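Local coordinates for protein probable 2-hydroxyhepta-2,4-diene-1,7-dioate isomerase (Thermus thermophilus, PDB 2DFU) that probably acts as a metal-dependent isomerase or hydrolase of the fumarylacetoacetate hydrolase family, named for isomerising 2-hydroxyhepta-2,4-diene-1,7-dioate, at residues Y104-E116 against T229-L242. Residues are numbered along the deposited sequence; the frame is centred on the assembly and turned at random.
Sequences YPFFTEELHYEGE and TPEGVGALRPGDRL
His112 and Ala235 form a single antiparallel beta bridge, through which the loop 229-240 lies along the start of strand 111-121 in the fumarylacetoacetate hydrolase fold. Two backbone bonds define it: Leu236 N to Leu111 O at 2.7 Å, and the longer Tyr113 N to Gly234 O at 3.3 Å. The opposite edge of the strand is occupied by strand 137-148, through His112 with Thr147. Tyr113, its CG held between backbone N and carbonyl carbon (chi1 53°), lays its ring against Gly234, whose O sits 3.2 Å above one face, toward the rim. Leu236 CD2 meets Tyr113 CD2 obliquely at 3.4 Å, and Leu242 CD2 reaches Tyr113 CB. Water 2 links Tyr113 OH with Ala235 O. A leucine at Tyr113 would probably leave that water without its hydroxyl mate and Gly234 without its flat cover. The His112 imidazole is fixed by ND1 donating to Glu110 O, 5° from the ring plane, while Ala235 CA makes a CH-pi contact over one face. Water 1 accepts from Tyr104 OH and donates to Leu111 O and Leu236 O. At the far end, Thr229 OG1, also bonded to Gln195, donates to Gly115 O at 2.8 Å, tilted 30° from the carbonyl plane.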
loop_
_atom_site.group_PDB
_atom_site.type_symbol
_atom_site.label_atom_id
_atom_site.label_comp_id
_atom_site.label_asym_id
_atom_site.label_seq_id
_atom_site.Cartn_x
_atom_site.Cartn_y
_atom_site.Cartn_z
ATOM N N TYR A 104 -15.511 -1.416 -15.609
ATOM C CA TYR A 104 -14.980 -2.652 -16.170
ATOM C C TYR A 104 -13.791 -2.136 -16.984
ATOM O O TYR A 104 -13.973 -1.467 -18.000
ATOM C CB TYR A 104 -16.005 -3.333 -17.076
ATOM C CG TYR A 104 -15.622 -4.758 -17.394
ATOM C CD1 TYR A 104 -14.440 -5.045 -18.069
ATOM C CD2 TYR A 104 -16.414 -5.824 -16.964
ATOM C CE1 TYR A 104 -14.046 -6.355 -18.305
ATOM C CE2 TYR A 104 -16.031 -7.140 -17.193
ATOM C CZ TYR A 104 -14.845 -7.398 -17.862
ATOM O OH TYR A 104 -14.442 -8.694 -18.066
ATOM N N PRO A 105 -12.560 -2.437 -16.541
ATOM C CA PRO A 105 -11.320 -2.003 -17.189
ATOM C C PRO A 105 -11.102 -2.377 -18.644
ATOM O O PRO A 105 -11.623 -3.373 -19.140
ATOM C CB PRO A 105 -10.233 -2.591 -16.290
ATOM C CG PRO A 105 -10.920 -2.772 -14.979
ATOM C CD PRO A 105 -12.252 -3.307 -15.399
ATOM N N PHE A 106 -10.301 -1.559 -19.314
ATOM C CA PHE A 106 -9.971 -1.777 -20.708
ATOM C C PHE A 106 -8.934 -2.878 -20.840
ATOM O O PHE A 106 -8.953 -3.628 -21.811
ATOM C CB PHE A 106 -9.419 -0.490 -21.326
ATOM C CG PHE A 106 -8.878 -0.673 -22.717
ATOM C CD1 PHE A 106 -9.718 -1.053 -23.762
ATOM C CD2 PHE A 106 -7.521 -0.497 -22.978
ATOM C CE1 PHE A 106 -9.213 -1.257 -25.048
ATOM C CE2 PHE A 106 -7.007 -0.697 -24.261
ATOM C CZ PHE A 106 -7.853 -1.079 -25.296
ATOM N N PHE A 107 -8.044 -2.980 -19.851
ATOM C CA PHE A 107 -6.959 -3.966 -19.873
ATOM C C PHE A 107 -7.325 -5.422 -19.592
ATOM O O PHE A 107 -6.467 -6.306 -19.669
ATOM C CB PHE A 107 -5.840 -3.530 -18.911
ATOM C CG PHE A 107 -6.227 -3.572 -17.449
ATOM C CD1 PHE A 107 -6.241 -4.779 -16.749
ATOM C CD2 PHE A 107 -6.582 -2.404 -16.775
ATOM C CE1 PHE A 107 -6.602 -4.824 -15.396
ATOM C CE2 PHE A 107 -6.945 -2.439 -15.427
ATOM C CZ PHE A 107 -6.955 -3.652 -14.737
ATOM N N THR A 108 -8.582 -5.685 -19.269
ATOM C CA THR A 108 -8.984 -7.054 -18.976
ATOM C C THR A 108 -10.289 -7.443 -19.646
ATOM O O THR A 108 -11.057 -6.596 -20.094
ATOM C CB THR A 108 -9.150 -7.276 -17.451
ATOM O OG1 THR A 108 -9.387 -8.666 -17.182
ATOM C CG2 THR A 108 -10.328 -6.464 -16.919
ATOM N N GLU A 109 -10.524 -8.743 -19.714
ATOM C CA GLU A 109 -11.751 -9.272 -20.278
ATOM C C GLU A 109 -12.139 -10.453 -19.407
ATOM O O GLU A 109 -12.933 -11.307 -19.799
ATOM C CB GLU A 109 -11.529 -9.703 -21.730
ATOM C CG GLU A 109 -11.222 -8.524 -22.642
ATOM C CD GLU A 109 -11.171 -8.905 -24.106
ATOM O OE1 GLU A 109 -10.276 -9.694 -24.486
ATOM O OE2 GLU A 109 -12.027 -8.415 -24.879
ATOM N N GLU A 110 -11.572 -10.478 -18.202
ATOM C CA GLU A 110 -11.822 -11.555 -17.254
ATOM C C GLU A 110 -11.964 -11.009 -15.833
ATOM O O GLU A 110 -11.199 -11.368 -14.936
ATOM C CB GLU A 110 -10.668 -12.557 -17.318
ATOM C CG GLU A 110 -11.071 -13.982 -17.018
ATOM C CD GLU A 110 -12.082 -14.513 -18.012
ATOM O OE1 GLU A 110 -11.746 -14.597 -19.215
ATOM O OE2 GLU A 110 -13.214 -14.841 -17.592
ATOM N N LEU A 111 -12.945 -10.134 -15.633
ATOM C CA LEU A 111 -13.188 -9.536 -14.324
ATOM C C LEU A 111 -14.060 -10.466 -13.485
ATOM O O LEU A 111 -15.141 -10.867 -13.921
ATOM C CB LEU A 111 -13.892 -8.185 -14.483
ATOM C CG LEU A 111 -13.771 -7.240 -13.287
ATOM C CD1 LEU A 111 -12.324 -6.749 -13.175
ATOM C CD2 LEU A 111 -14.715 -6.065 -13.460
ATOM N N HIS A 112 -13.590 -10.799 -12.285
ATOM C CA HIS A 112 -14.315 -11.693 -11.386
ATOM C C HIS A 112 -14.581 -11.091 -10.009
ATOM O O HIS A 112 -13.835 -10.224 -9.543
ATOM C CB HIS A 112 -13.542 -12.998 -11.204
ATOM C CG HIS A 112 -13.565 -13.895 -12.403
ATOM N ND1 HIS A 112 -12.995 -13.546 -13.608
ATOM C CD2 HIS A 112 -14.078 -15.137 -12.575
ATOM C CE1 HIS A 112 -13.153 -14.535 -14.470
ATOM N NE2 HIS A 112 -13.807 -15.513 -13.867
ATOM N N TYR A 113 -15.645 -11.569 -9.364
ATOM C CA TYR A 113 -16.030 -11.112 -8.028
ATOM C C TYR A 113 -15.668 -12.135 -6.952
ATOM O O TYR A 113 -15.684 -13.341 -7.193
ATOM C CB TYR A 113 -17.536 -10.835 -7.970
ATOM C CG TYR A 113 -18.402 -11.993 -8.431
ATOM C CD1 TYR A 113 -18.702 -13.061 -7.583
ATOM C CD2 TYR A 113 -18.903 -12.029 -9.735
ATOM C CE1 TYR A 113 -19.480 -14.144 -8.026
ATOM C CE2 TYR A 113 -19.674 -13.095 -10.189
ATOM C CZ TYR A 113 -19.959 -14.149 -9.336
ATOM O OH TYR A 113 -20.703 -15.205 -9.817
ATOM N N GLU A 114 -15.347 -11.633 -5.767
ATOM C CA GLU A 114 -14.989 -12.465 -4.626
ATOM C C GLU A 114 -15.447 -11.748 -3.350
ATOM O O GLU A 114 -14.806 -10.785 -2.920
ATOM C CB GLU A 114 -13.464 -12.682 -4.595
ATOM C CG GLU A 114 -12.919 -13.537 -5.740
ATOM C CD GLU A 114 -11.386 -13.593 -5.791
ATOM O OE1 GLU A 114 -10.729 -13.295 -4.771
ATOM O OE2 GLU A 114 -10.834 -13.956 -6.854
ATOM N N GLY A 115 -16.559 -12.198 -2.762
ATOM C CA GLY A 115 -17.058 -11.581 -1.542
ATOM C C GLY A 115 -16.215 -12.016 -0.356
ATOM O O GLY A 115 -15.859 -13.186 -0.268
ATOM N N GLU A 116 -15.900 -11.107 0.564
ATOM C CA GLU A 116 -15.054 -11.477 1.698
ATOM C C GLU A 116 -15.299 -10.704 2.983
ATOM O O GLU A 116 -15.787 -9.569 2.966
ATOM C CB GLU A 116 -13.580 -11.291 1.322
ATOM C CG GLU A 116 -13.126 -12.072 0.097
ATOM C CD GLU A 116 -11.658 -11.846 -0.225
ATOM O OE1 GLU A 116 -10.902 -11.435 0.682
ATOM O OE2 GLU A 116 -11.254 -12.094 -1.380
ATOM N N THR A 229 -11.980 -15.732 0.087
ATOM C CA THR A 229 -13.345 -15.856 -0.413
ATOM C C THR A 229 -13.798 -17.306 -0.601
ATOM O O THR A 229 -12.997 -18.177 -0.926
ATOM C CB THR A 229 -13.487 -15.095 -1.765
ATOM O OG1 THR A 229 -14.869 -14.988 -2.120
ATOM C CG2 THR A 229 -12.736 -15.824 -2.873
ATOM N N PRO A 230 -15.097 -17.579 -0.384
ATOM C CA PRO A 230 -15.665 -18.927 -0.534
ATOM C C PRO A 230 -15.717 -19.325 -2.009
ATOM O O PRO A 230 -15.236 -18.592 -2.873
ATOM C CB PRO A 230 -17.070 -18.781 0.053
ATOM C CG PRO A 230 -16.940 -17.621 1.005
ATOM C CD PRO A 230 -16.077 -16.667 0.227
ATOM N N GLU A 231 -16.299 -20.485 -2.298
ATOM C CA GLU A 231 -16.420 -20.930 -3.682
ATOM C C GLU A 231 -17.523 -20.106 -4.338
ATOM O O GLU A 231 -18.293 -19.428 -3.652
ATOM C CB GLU A 231 -16.789 -22.414 -3.758
ATOM C CG GLU A 231 -15.754 -23.360 -3.183
ATOM C CD GLU A 231 -16.024 -24.806 -3.553
ATOM O OE1 GLU A 231 -15.699 -25.200 -4.698
ATOM O OE2 GLU A 231 -16.571 -25.546 -2.705
ATOM N N GLY A 232 -17.599 -20.165 -5.663
ATOM C CA GLY A 232 -18.623 -19.419 -6.371
ATOM C C GLY A 232 -18.077 -18.221 -7.124
ATOM O O GLY A 232 -18.847 -17.419 -7.653
ATOM N N VAL A 233 -16.754 -18.086 -7.164
ATOM C CA VAL A 233 -16.133 -16.974 -7.874
ATOM C C VAL A 233 -16.516 -17.073 -9.349
ATOM O O VAL A 233 -16.180 -18.052 -10.020
ATOM C CB VAL A 233 -14.590 -17.007 -7.739
ATOM C CG1 VAL A 233 -13.960 -15.957 -8.651
ATOM C CG2 VAL A 233 -14.190 -16.742 -6.285
ATOM N N GLY A 234 -17.218 -16.057 -9.843
ATOM C CA GLY A 234 -17.653 -16.059 -11.233
ATOM C C GLY A 234 -17.303 -14.799 -12.006
ATOM O O GLY A 234 -16.753 -13.847 -11.455
ATOM N N ALA A 235 -17.635 -14.793 -13.291
ATOM C CA ALA A 235 -17.340 -13.664 -14.162
ATOM C C ALA A 235 -18.337 -12.524 -14.023
ATOM O O ALA A 235 -19.530 -12.740 -13.824
ATOM C CB ALA A 235 -17.289 -14.134 -15.616
ATOM N N LEU A 236 -17.833 -11.303 -14.131
ATOM C CA LEU A 236 -18.669 -10.116 -14.031
ATOM C C LEU A 236 -18.911 -9.520 -15.407
ATOM O O LEU A 236 -18.197 -9.815 -16.363
ATOM C CB LEU A 236 -17.994 -9.058 -13.159
ATOM C CG LEU A 236 -18.010 -9.280 -11.651
ATOM C CD1 LEU A 236 -16.912 -8.446 -10.991
ATOM C CD2 LEU A 236 -19.384 -8.909 -11.114
ATOM N N ARG A 237 -19.921 -8.666 -15.490
ATOM C CA ARG A 237 -20.250 -7.982 -16.728
ATOM C C ARG A 237 -20.691 -6.574 -16.386
ATOM O O ARG A 237 -21.196 -6.321 -15.289
ATOM C CB ARG A 237 -21.399 -8.682 -17.459
ATOM C CG ARG A 237 -21.024 -9.928 -18.239
ATOM C CD ARG A 237 -22.284 -10.561 -18.834
ATOM N NE ARG A 237 -21.998 -11.729 -19.667
ATOM C CZ ARG A 237 -22.924 -12.585 -20.095
ATOM N NH1 ARG A 237 -24.200 -12.405 -19.766
ATOM N NH2 ARG A 237 -22.577 -13.620 -20.851
ATOM N N PRO A 238 -20.494 -5.629 -17.318
ATOM C CA PRO A 238 -20.906 -4.248 -17.071
ATOM C C PRO A 238 -22.368 -4.242 -16.633
ATOM O O PRO A 238 -23.189 -4.974 -17.184
ATOM C CB PRO A 238 -20.710 -3.593 -18.431
ATOM C CG PRO A 238 -19.481 -4.296 -18.948
ATOM C CD PRO A 238 -19.749 -5.743 -18.586
ATOM N N GLY A 239 -22.692 -3.442 -15.627
ATOM C CA GLY A 239 -24.070 -3.387 -15.178
ATOM C C GLY A 239 -24.446 -4.369 -14.086
ATOM O O GLY A 239 -25.531 -4.262 -13.518
ATOM N N ASP A 240 -23.579 -5.331 -13.786
ATOM C CA ASP A 240 -23.893 -6.288 -12.731
ATOM C C ASP A 240 -24.078 -5.601 -11.380
ATOM O O ASP A 240 -23.302 -4.715 -11.009
ATOM C CB ASP A 240 -22.791 -7.340 -12.585
ATOM C CG ASP A 240 -22.897 -8.451 -13.608
ATOM O OD1 ASP A 240 -23.963 -8.597 -14.251
ATOM O OD2 ASP A 240 -21.904 -9.193 -13.754
ATOM N N ARG A 241 -25.114 -6.017 -10.657
ATOM C CA ARG A 241 -25.400 -5.480 -9.334
ATOM C C ARG A 241 -25.011 -6.532 -8.309
ATOM O O ARG A 241 -25.493 -7.664 -8.361
ATOM C CB ARG A 241 -26.883 -5.143 -9.201
ATOM C CG ARG A 241 -27.304 -3.945 -10.035
ATOM C CD ARG A 241 -28.764 -3.612 -9.800
ATOM N NE ARG A 241 -29.098 -2.305 -10.346
ATOM C CZ ARG A 241 -30.280 -1.718 -10.206
ATOM N NH1 ARG A 241 -31.250 -2.326 -9.530
ATOM N NH2 ARG A 241 -30.486 -0.519 -10.735
ATOM N N LEU A 242 -24.134 -6.162 -7.382
ATOM C CA LEU A 242 -23.528 -7.055 -6.405
ATOM C C LEU A 242 -23.925 -6.723 -4.962
ATOM O O LEU A 242 -23.991 -5.581 -4.524
ATOM C CB LEU A 242 -22.013 -6.994 -6.527
ATOM C CG LEU A 242 -21.476 -7.745 -7.734
ATOM C CD1 LEU A 242 -21.457 -6.871 -8.985
ATOM C CD2 LEU A 242 -20.036 -8.204 -7.536
HETATM O O HOH W 1 -15.853 -10.905 -17.090
HETATM O O HOH W 2 -20.998 -14.999 -12.544
#